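Local atomic coordinates of hydrogenase maturation factor (Thermoanaerobacter tengcongensis, PDB entry 3VTH), a protein that probably transfers the carbamoyl group of carbamoyl phosphate, with consumption of ATP, to the C-terminal cysteine of HypE during [NiFe]-hydrogenase maturation. Residues G503-D507 with V677-T681; R532-L536 with S595-F600; I694-S700 with G721-N727. All blocks are in the same frame, centred on the assembly; numbering follows the deposited sequence.

Overall arrangement
All three contacts belong to the Kae1-like carbamoyltransferase domain and reach one mixed sheet. Strand 501-507 of contact 1 pairs in parallel with strand 696-700 of contact 3, Ile-504 N lying 2.8 Å from Val-698 O; the centres of contacts 1 and 3 are about 11 Å apart. Contact 2 is nested in sequence between the segments of contact 1, with centres about 8 Å apart; Asp-507 O lies 2.9 Å from Gly-598 N, and Met-597 packs on Tyr-506 and Val-677. Contacts 2 and 3, with centres about 18 Å apart, do not touch. Asp-507 binds the iron, Gly-598 and Arg-599 touch the nucleotide AP2, and the Ser-700 side chain is about 8 Å from both.

Contact 1 (G503-D507 with V677-T681). With FE (Fe (III) ion), chain I; AP2 (phosphomethylphosphonic acid adenosyl ester), chain H.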
# COMPACT_ATOMS: atom_id res chain seq x y z
N GLY A 503 2.07 -0.36 -23.26
CA GLY A 503 1.83 -0.86 -21.92
C GLY A 503 2.51 -2.21 -21.79
O GLY A 503 2.20 -3.14 -22.54
N ILE A 504 3.45 -2.32 -20.86
CA ILE A 504 4.15 -3.58 -20.60
C ILE A 504 3.60 -4.12 -19.27
O ILE A 504 3.88 -3.57 -18.21
CB ILE A 504 5.67 -3.35 -20.58
CG1 ILE A 504 6.10 -2.82 -21.97
CG2 ILE A 504 6.40 -4.65 -20.20
CD1 ILE A 504 7.51 -2.33 -22.09
N ALA A 505 2.78 -5.15 -19.35
CA ALA A 505 2.08 -5.66 -18.19
C ALA A 505 2.61 -7.07 -17.91
O ALA A 505 2.27 -8.04 -18.60
CB ALA A 505 0.60 -5.68 -18.45
N TYR A 506 3.48 -7.17 -16.90
CA TYR A 506 4.12 -8.45 -16.59
C TYR A 506 3.66 -8.86 -15.19
O TYR A 506 3.80 -8.10 -14.24
CB TYR A 506 5.66 -8.34 -16.63
CG TYR A 506 6.29 -8.24 -18.02
CD1 TYR A 506 5.51 -8.37 -19.18
CD2 TYR A 506 7.66 -8.06 -18.16
CE1 TYR A 506 6.09 -8.33 -20.46
CE2 TYR A 506 8.26 -8.00 -19.42
CZ TYR A 506 7.46 -8.13 -20.57
OH TYR A 506 8.04 -8.07 -21.81
N ASP A 507 3.06 -10.03 -15.07
CA ASP A 507 2.64 -10.55 -13.76
C ASP A 507 2.49 -12.07 -13.78
O ASP A 507 2.97 -12.72 -14.71
CB ASP A 507 1.38 -9.83 -13.20
CG ASP A 507 0.10 -10.08 -14.00
OD1 ASP A 507 0.05 -10.94 -14.92
OD2 ASP A 507 -0.89 -9.38 -13.70
N VAL A 677 15.09 -10.81 -20.33
CA VAL A 677 13.75 -10.22 -20.26
C VAL A 677 13.83 -8.72 -20.56
O VAL A 677 13.12 -8.22 -21.42
CB VAL A 677 13.09 -10.48 -18.90
CG1 VAL A 677 11.75 -9.71 -18.77
CG2 VAL A 677 12.90 -11.99 -18.68
N VAL A 678 14.76 -8.03 -19.90
CA VAL A 678 14.98 -6.61 -20.19
C VAL A 678 15.21 -6.39 -21.68
O VAL A 678 14.55 -5.53 -22.29
CB VAL A 678 16.13 -6.00 -19.33
CG1 VAL A 678 16.52 -4.58 -19.80
CG2 VAL A 678 15.71 -5.98 -17.86
N ASN A 679 16.12 -7.17 -22.27
CA ASN A 679 16.51 -6.97 -23.65
C ASN A 679 15.38 -7.20 -24.65
O ASN A 679 15.15 -6.35 -25.51
CB ASN A 679 17.76 -7.79 -24.00
CG ASN A 679 19.01 -7.24 -23.32
OD1 ASN A 679 18.99 -6.14 -22.78
ND2 ASN A 679 20.09 -8.00 -23.33
N PHE A 680 14.65 -8.32 -24.51
CA PHE A 680 13.55 -8.56 -25.45
C PHE A 680 12.38 -7.57 -25.30
O PHE A 680 11.75 -7.20 -26.28
CB PHE A 680 13.14 -10.05 -25.59
CG PHE A 680 12.37 -10.65 -24.41
CD1 PHE A 680 11.15 -10.12 -23.98
CD2 PHE A 680 12.82 -11.83 -23.81
CE1 PHE A 680 10.43 -10.71 -22.94
CE2 PHE A 680 12.09 -12.43 -22.76
CZ PHE A 680 10.90 -11.86 -22.33
N THR A 681 12.16 -7.11 -24.07
CA THR A 681 11.10 -6.15 -23.79
C THR A 681 11.45 -4.81 -24.45
O THR A 681 10.61 -4.19 -25.10
CB THR A 681 10.89 -5.98 -22.27
OG1 THR A 681 10.66 -7.26 -21.67
CG2 THR A 681 9.70 -5.08 -21.98
FE FE I . -1.84 -8.75 -11.92
PB AP2 H . -1.62 -11.73 -10.63
O1B AP2 H . -0.38 -12.44 -11.10
O2B AP2 H . -2.14 -10.64 -11.51
O3B AP2 H . -2.67 -12.69 -10.13
C3A AP2 H . -1.05 -10.90 -9.12
PA AP2 H . 0.16 -9.57 -9.39
O1A AP2 H . 0.22 -8.96 -8.00
O2A AP2 H . -0.07 -8.68 -10.59
O5' AP2 H . 1.55 -10.35 -9.71
C5' AP2 H . 2.16 -11.07 -8.64
C4' AP2 H . 3.18 -11.96 -9.30
O4' AP2 H . 4.30 -11.18 -9.73
C3' AP2 H . 3.76 -12.99 -8.35
O3' AP2 H . 2.87 -14.09 -8.18
C2' AP2 H . 5.04 -13.34 -9.08
O2' AP2 H . 4.70 -14.29 -10.09
C1' AP2 H . 5.47 -12.00 -9.71
N9 AP2 H . 6.55 -11.44 -8.85
C8 AP2 H . 6.46 -11.03 -7.56
N7 AP2 H . 7.67 -10.63 -7.07
C5 AP2 H . 8.56 -10.77 -8.06
C6 AP2 H . 10.02 -10.53 -8.23
N6 AP2 H . 10.77 -10.03 -7.22
N1 AP2 H . 10.57 -10.83 -9.44
C2 AP2 H . 9.84 -11.31 -10.47
N3 AP2 H . 8.51 -11.56 -10.38
C4 AP2 H . 7.84 -11.31 -9.22
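The last five residues of strand 501-507 run over one turn of helix 666-692, with the two short axes 12.1 Å apart at closest approach and 150° between their N-to-C directions, so that strand and helix are roughly antiparallel. The nearest CA atoms, those of Ile-504 and Thr-681, are 8.1 Å apart, and the gap is bridged by side chains. Strand alternation sends Ile-504 and Tyr-506 toward the helix, whereas Ala-505 and Asp-507 belong to the other face of the sheet. Ile-504 CD1 meets Thr-681 CG2 at 3.5 Å. Tyr-506 reaches further: CE2 packs 3.9 Å from Val-677 CG1, and its hydroxyl OH lies 3.7 Å from Phe-680 CE1, at the edge of that ring. The same OH donates a hydrogen bond to Thr-681 OG1 (2.7 Å). Thr-681 OG1 in turn donates a hydrogen bond to Val-677 O of the preceding turn (2.7 Å), a carbonyl that also accepts from Thr-681 N at 3.0 Å. Met-597 of helix 597-607 packs against Tyr-506, Val-677 and Phe-680. At the end of the strand, Asp-507 OD2 coordinates the iron at 2.1 Å, alongside AP2 O2B (2.0 Å) and O2A (2.2 Å); His-483, His-487 and Asp-734 complete the site. The chain of hydrogen bonds from Tyr-506 through Thr-681 to Val-677 O thus satisfies two buried hydroxyls within apolar packing, one residue before the strand end, Asp-507, that supplies a metal ligand.

Contact 2 (R532-L536 with S595-F600); sequences RIAHL and SSMGRF
A strand meets the entry to a helix in this buried contact of the Kae1-like domain: residues 532-536 belong to strand 530-542, whereas segment 595-600 leads from strand 591-594 into helix 597-607. Segment 532-536 is extended except at Ile-533 (phi/psi -105/-37), and the CA atoms of Leu-536 and Ser-595 come closest, at 4.9 Å. Ser-595 and Ser-596 are extended (-119/105 and -154/124), and helical angles begin at Met-597. Ser-596 is the N-cap: with chi1 t, its OG accepts from Arg-599 N at 3.0 Å and is also hydrogen-bonded to Gly-508 O. One hydrogen bond joins the segments, Leu-536 N to Ser-595 OG (3.1 Å, Ser-595 chi1 t); Ser-595 OG is also hydrogen-bonded to Glu-521 OE1. Leu-536, rotamer mt, directs CD1 to 3.7 Å from Phe-600 CD2 and 4.3 Å from Met-597 CE. Arg-532 extends in all-t form, bringing NH2 to 4.1 Å from Ser-595 CB; its NE forms a salt bridge with Glu-521. Gly-598 and Arg-599 touch the nucleotide AP2. A classic beta bulge sets Ile-533 and Ala-534 together opposite Ile-522; strand 530-542 pairs antiparallel with 517-525 and parallel with 645-647, and helix 666-692 packs against Ala-534 and Met-597.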
# COMPACT_ATOMS: atom_id res chain seq x y z
N ARG A 532 -3.66 -5.94 -28.03
CA ARG A 532 -2.59 -6.83 -27.61
C ARG A 532 -1.59 -6.95 -28.75
O ARG A 532 -1.95 -7.39 -29.85
CB ARG A 532 -3.16 -8.20 -27.30
CG ARG A 532 -2.19 -9.11 -26.57
CD ARG A 532 -2.71 -10.55 -26.65
NE ARG A 532 -2.07 -11.40 -25.66
CZ ARG A 532 -2.27 -12.71 -25.60
NH1 ARG A 532 -3.08 -13.30 -26.48
NH2 ARG A 532 -1.66 -13.42 -24.66
N ILE A 533 -0.34 -6.58 -28.50
CA ILE A 533 0.65 -6.50 -29.57
C ILE A 533 1.63 -7.67 -29.51
O ILE A 533 2.06 -8.18 -30.54
CB ILE A 533 1.44 -5.18 -29.52
CG1 ILE A 533 0.48 -3.98 -29.52
CG2 ILE A 533 2.45 -5.08 -30.68
CD1 ILE A 533 -0.35 -3.85 -30.79
N ALA A 534 1.98 -8.08 -28.29
CA ALA A 534 3.01 -9.12 -28.11
C ALA A 534 2.76 -9.89 -26.82
O ALA A 534 2.15 -9.38 -25.89
CB ALA A 534 4.43 -8.49 -28.09
N HIS A 535 3.20 -11.15 -26.80
CA HIS A 535 3.08 -11.99 -25.62
C HIS A 535 4.07 -13.14 -25.70
O HIS A 535 4.75 -13.29 -26.69
CB HIS A 535 1.64 -12.51 -25.47
CG HIS A 535 1.17 -13.39 -26.59
ND1 HIS A 535 1.29 -14.76 -26.54
CD2 HIS A 535 0.54 -13.10 -27.76
CE1 HIS A 535 0.77 -15.28 -27.65
NE2 HIS A 535 0.31 -14.30 -28.40
N LEU A 536 4.15 -13.94 -24.64
CA LEU A 536 4.98 -15.16 -24.66
C LEU A 536 4.21 -16.33 -25.27
O LEU A 536 2.99 -16.40 -25.12
CB LEU A 536 5.44 -15.51 -23.24
CG LEU A 536 6.45 -14.57 -22.59
CD1 LEU A 536 6.85 -15.07 -21.18
CD2 LEU A 536 7.71 -14.39 -23.46
N SER A 595 0.58 -17.30 -20.83
CA SER A 595 1.63 -16.36 -21.24
C SER A 595 1.85 -15.56 -19.97
O SER A 595 1.01 -14.75 -19.60
CB SER A 595 1.13 -15.44 -22.37
OG SER A 595 1.94 -14.28 -22.52
N SER A 596 2.95 -15.81 -19.27
CA SER A 596 3.06 -15.27 -17.92
C SER A 596 4.51 -15.08 -17.51
O SER A 596 5.29 -16.03 -17.53
CB SER A 596 2.38 -16.21 -16.92
OG SER A 596 2.74 -15.90 -15.57
N MET A 597 4.86 -13.86 -17.12
CA MET A 597 6.22 -13.58 -16.62
C MET A 597 6.45 -14.26 -15.28
O MET A 597 7.54 -14.76 -15.00
CB MET A 597 6.47 -12.06 -16.55
CG MET A 597 7.96 -11.67 -16.26
SD MET A 597 9.14 -12.40 -17.42
CE MET A 597 8.55 -11.75 -19.00
N GLY A 598 5.42 -14.31 -14.45
CA GLY A 598 5.52 -15.02 -13.15
C GLY A 598 5.84 -16.50 -13.30
O GLY A 598 6.72 -17.03 -12.60
N ARG A 599 5.13 -17.18 -14.20
CA ARG A 599 5.38 -18.60 -14.43
C ARG A 599 6.73 -18.82 -15.10
O ARG A 599 7.40 -19.82 -14.83
CB ARG A 599 4.25 -19.27 -15.26
CG ARG A 599 2.82 -19.21 -14.65
CD ARG A 599 2.63 -19.97 -13.31
NE ARG A 599 3.34 -19.31 -12.22
CZ ARG A 599 2.85 -18.29 -11.49
NH1 ARG A 599 1.63 -17.82 -11.71
NH2 ARG A 599 3.61 -17.75 -10.54
N PHE A 600 7.11 -17.90 -15.99
CA PHE A 600 8.46 -17.94 -16.61
C PHE A 600 9.53 -17.94 -15.50
O PHE A 600 10.42 -18.82 -15.48
CB PHE A 600 8.65 -16.77 -17.59
CG PHE A 600 9.77 -16.93 -18.60
CD1 PHE A 600 10.59 -18.07 -18.63
CD2 PHE A 600 10.05 -15.89 -19.50
CE1 PHE A 600 11.64 -18.19 -19.57
CE2 PHE A 600 11.10 -16.00 -20.43
CZ PHE A 600 11.90 -17.16 -20.46

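Contact 3 (I694-S700 with G721-N727); sequences INKVVLS and GFEVYSN
Backbone hydrogen bonds join strands 696-700 and 723-726 in parallel, their short axes 4.7 Å apart at closest approach and inclined by 22° (signed crossing angle -22°). Lys-696 pairs with Glu-723, Val-697 with Val-724 and Val-698 with Tyr-725, each at a CA-CA distance of 4.8 Å. Extended angles such as -125/129 for Val-697 hold along both strands. The bonds run Glu-723 N to Asn-695 O (2.9 Å), Val-697 N to Glu-723 O (2.9 Å), Tyr-725 N to Val-697 O (2.8 Å) and Leu-699 N to Tyr-725 O (2.8 Å). CA-H...O contacts lie between them, for instance Lys-696 CA to Glu-723 O at 3.3 Å. Helix 707-719 links the strands, making a beta-alpha-beta unit in the Kae1-like domain, which belongs to the actin-ATPase clan. That helix ends in a Schellman motif whose C-prime residue, Gly-721, has positive phi (92/-6). On the face of Val-697, Leu-699 and Val-724, which meets helix 707-719, Leu-699 CD1 lies 3.9 Å from Val-724 CG1; Phe-722 (chi1 m), just before the second strand, brings CD1 to 3.2 Å from CG2 of Val-697 (chi1 t). On the face bearing Lys-696, Val-698 and Tyr-725, Val-698 CG2 lies 4.3 Å from Tyr-725 CB. Among the polar side chains, Asn-695 (chi1 t) donates through ND2 to Gly-721 O (3.0 Å) and Glu-723 OE2 (3.3 Å), while its OD1 is hydrogen-bonded to Arg-689 NH1. Lys-696 NZ forms a salt bridge with Glu-499 and a long one with Glu-723 OE1 (3.9 Å). Ser-726 OG donates to Leu-699 O at 2.6 Å.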
# COMPACT_ATOMS: atom_id res chain seq x y z
N ILE A 694 4.50 5.96 -31.07
CA ILE A 694 4.28 6.10 -29.62
C ILE A 694 5.59 6.05 -28.82
O ILE A 694 6.39 5.12 -28.97
CB ILE A 694 3.25 5.07 -29.08
CG1 ILE A 694 1.89 5.32 -29.75
CG2 ILE A 694 3.13 5.15 -27.55
CD1 ILE A 694 0.86 4.24 -29.50
N ASN A 695 5.80 7.06 -27.99
CA ASN A 695 7.05 7.25 -27.24
C ASN A 695 6.90 7.15 -25.70
O ASN A 695 7.89 7.28 -24.96
CB ASN A 695 7.70 8.59 -27.64
CG ASN A 695 9.16 8.68 -27.21
OD1 ASN A 695 10.00 7.84 -27.58
ND2 ASN A 695 9.47 9.70 -26.41
N LYS A 696 5.67 6.94 -25.24
CA LYS A 696 5.39 6.74 -23.82
C LYS A 696 5.23 5.26 -23.53
O LYS A 696 4.49 4.55 -24.25
CB LYS A 696 4.12 7.48 -23.39
CG LYS A 696 4.24 9.03 -23.40
CD LYS A 696 3.03 9.65 -22.72
CE LYS A 696 3.11 11.19 -22.68
NZ LYS A 696 3.08 11.81 -24.02
N VAL A 697 5.94 4.80 -22.50
CA VAL A 697 5.92 3.41 -22.09
C VAL A 697 5.53 3.33 -20.62
O VAL A 697 6.13 4.03 -19.78
CB VAL A 697 7.30 2.76 -22.24
CG1 VAL A 697 7.26 1.29 -21.76
CG2 VAL A 697 7.79 2.84 -23.68
N VAL A 698 4.54 2.49 -20.32
CA VAL A 698 4.08 2.25 -18.96
C VAL A 698 4.45 0.82 -18.55
O VAL A 698 4.17 -0.14 -19.28
CB VAL A 698 2.54 2.44 -18.85
CG1 VAL A 698 2.03 2.00 -17.48
CG2 VAL A 698 2.15 3.89 -19.12
N LEU A 699 5.07 0.68 -17.38
CA LEU A 699 5.42 -0.63 -16.85
C LEU A 699 4.57 -0.90 -15.63
O LEU A 699 4.58 -0.11 -14.68
CB LEU A 699 6.91 -0.69 -16.45
CG LEU A 699 7.93 -0.10 -17.44
CD1 LEU A 699 9.34 -0.01 -16.78
CD2 LEU A 699 8.00 -0.93 -18.72
N SER A 700 3.82 -2.00 -15.65
CA SER A 700 3.00 -2.36 -14.48
C SER A 700 2.78 -3.88 -14.41
O SER A 700 3.24 -4.61 -15.28
CB SER A 700 1.67 -1.59 -14.48
OG SER A 700 1.03 -1.69 -13.21
N GLY A 721 15.35 7.33 -25.52
CA GLY A 721 14.45 8.44 -25.77
C GLY A 721 13.02 8.30 -25.31
O GLY A 721 12.26 9.26 -25.41
N PHE A 722 12.63 7.12 -24.83
CA PHE A 722 11.26 6.91 -24.33
C PHE A 722 10.98 7.73 -23.08
O PHE A 722 11.88 7.94 -22.26
CB PHE A 722 11.03 5.44 -23.96
CG PHE A 722 10.89 4.53 -25.13
CD1 PHE A 722 9.67 4.41 -25.78
CD2 PHE A 722 11.96 3.76 -25.57
CE1 PHE A 722 9.51 3.54 -26.84
CE2 PHE A 722 11.82 2.89 -26.64
CZ PHE A 722 10.58 2.79 -27.28
N GLU A 723 9.74 8.17 -22.94
CA GLU A 723 9.24 8.67 -21.66
C GLU A 723 8.62 7.47 -20.92
O GLU A 723 7.62 6.90 -21.38
CB GLU A 723 8.18 9.74 -21.86
CG GLU A 723 8.66 10.96 -22.61
CD GLU A 723 7.52 11.65 -23.35
OE1 GLU A 723 6.67 12.25 -22.66
OE2 GLU A 723 7.47 11.55 -24.62
N VAL A 724 9.22 7.10 -19.80
CA VAL A 724 8.86 5.86 -19.13
C VAL A 724 8.17 6.13 -17.80
O VAL A 724 8.60 7.01 -17.04
CB VAL A 724 10.09 4.94 -18.91
CG1 VAL A 724 9.65 3.56 -18.41
CG2 VAL A 724 10.89 4.81 -20.21
N TYR A 725 7.10 5.39 -17.55
CA TYR A 725 6.31 5.53 -16.35
C TYR A 725 6.11 4.19 -15.65
O TYR A 725 5.94 3.15 -16.31
CB TYR A 725 4.94 6.11 -16.69
CG TYR A 725 4.97 7.41 -17.46
CD1 TYR A 725 4.83 8.64 -16.81
CD2 TYR A 725 5.12 7.41 -18.85
CE1 TYR A 725 4.85 9.85 -17.53
CE2 TYR A 725 5.14 8.60 -19.58
CZ TYR A 725 5.00 9.81 -18.92
OH TYR A 725 5.03 10.98 -19.65
N SER A 726 6.13 4.21 -14.32
CA SER A 726 5.66 3.06 -13.56
C SER A 726 4.95 3.52 -12.30
O SER A 726 4.98 4.70 -11.96
CB SER A 726 6.78 2.07 -13.24
OG SER A 726 6.20 0.82 -12.86
N ASN A 727 4.30 2.58 -11.63
CA ASN A 727 3.54 2.84 -10.42
C ASN A 727 4.41 3.36 -9.31
O ASN A 727 5.59 2.99 -9.20
CB ASN A 727 2.82 1.58 -9.95
CG ASN A 727 1.65 1.20 -10.86
OD1 ASN A 727 0.58 1.82 -10.82
ND2 ASN A 727 1.87 0.20 -11.69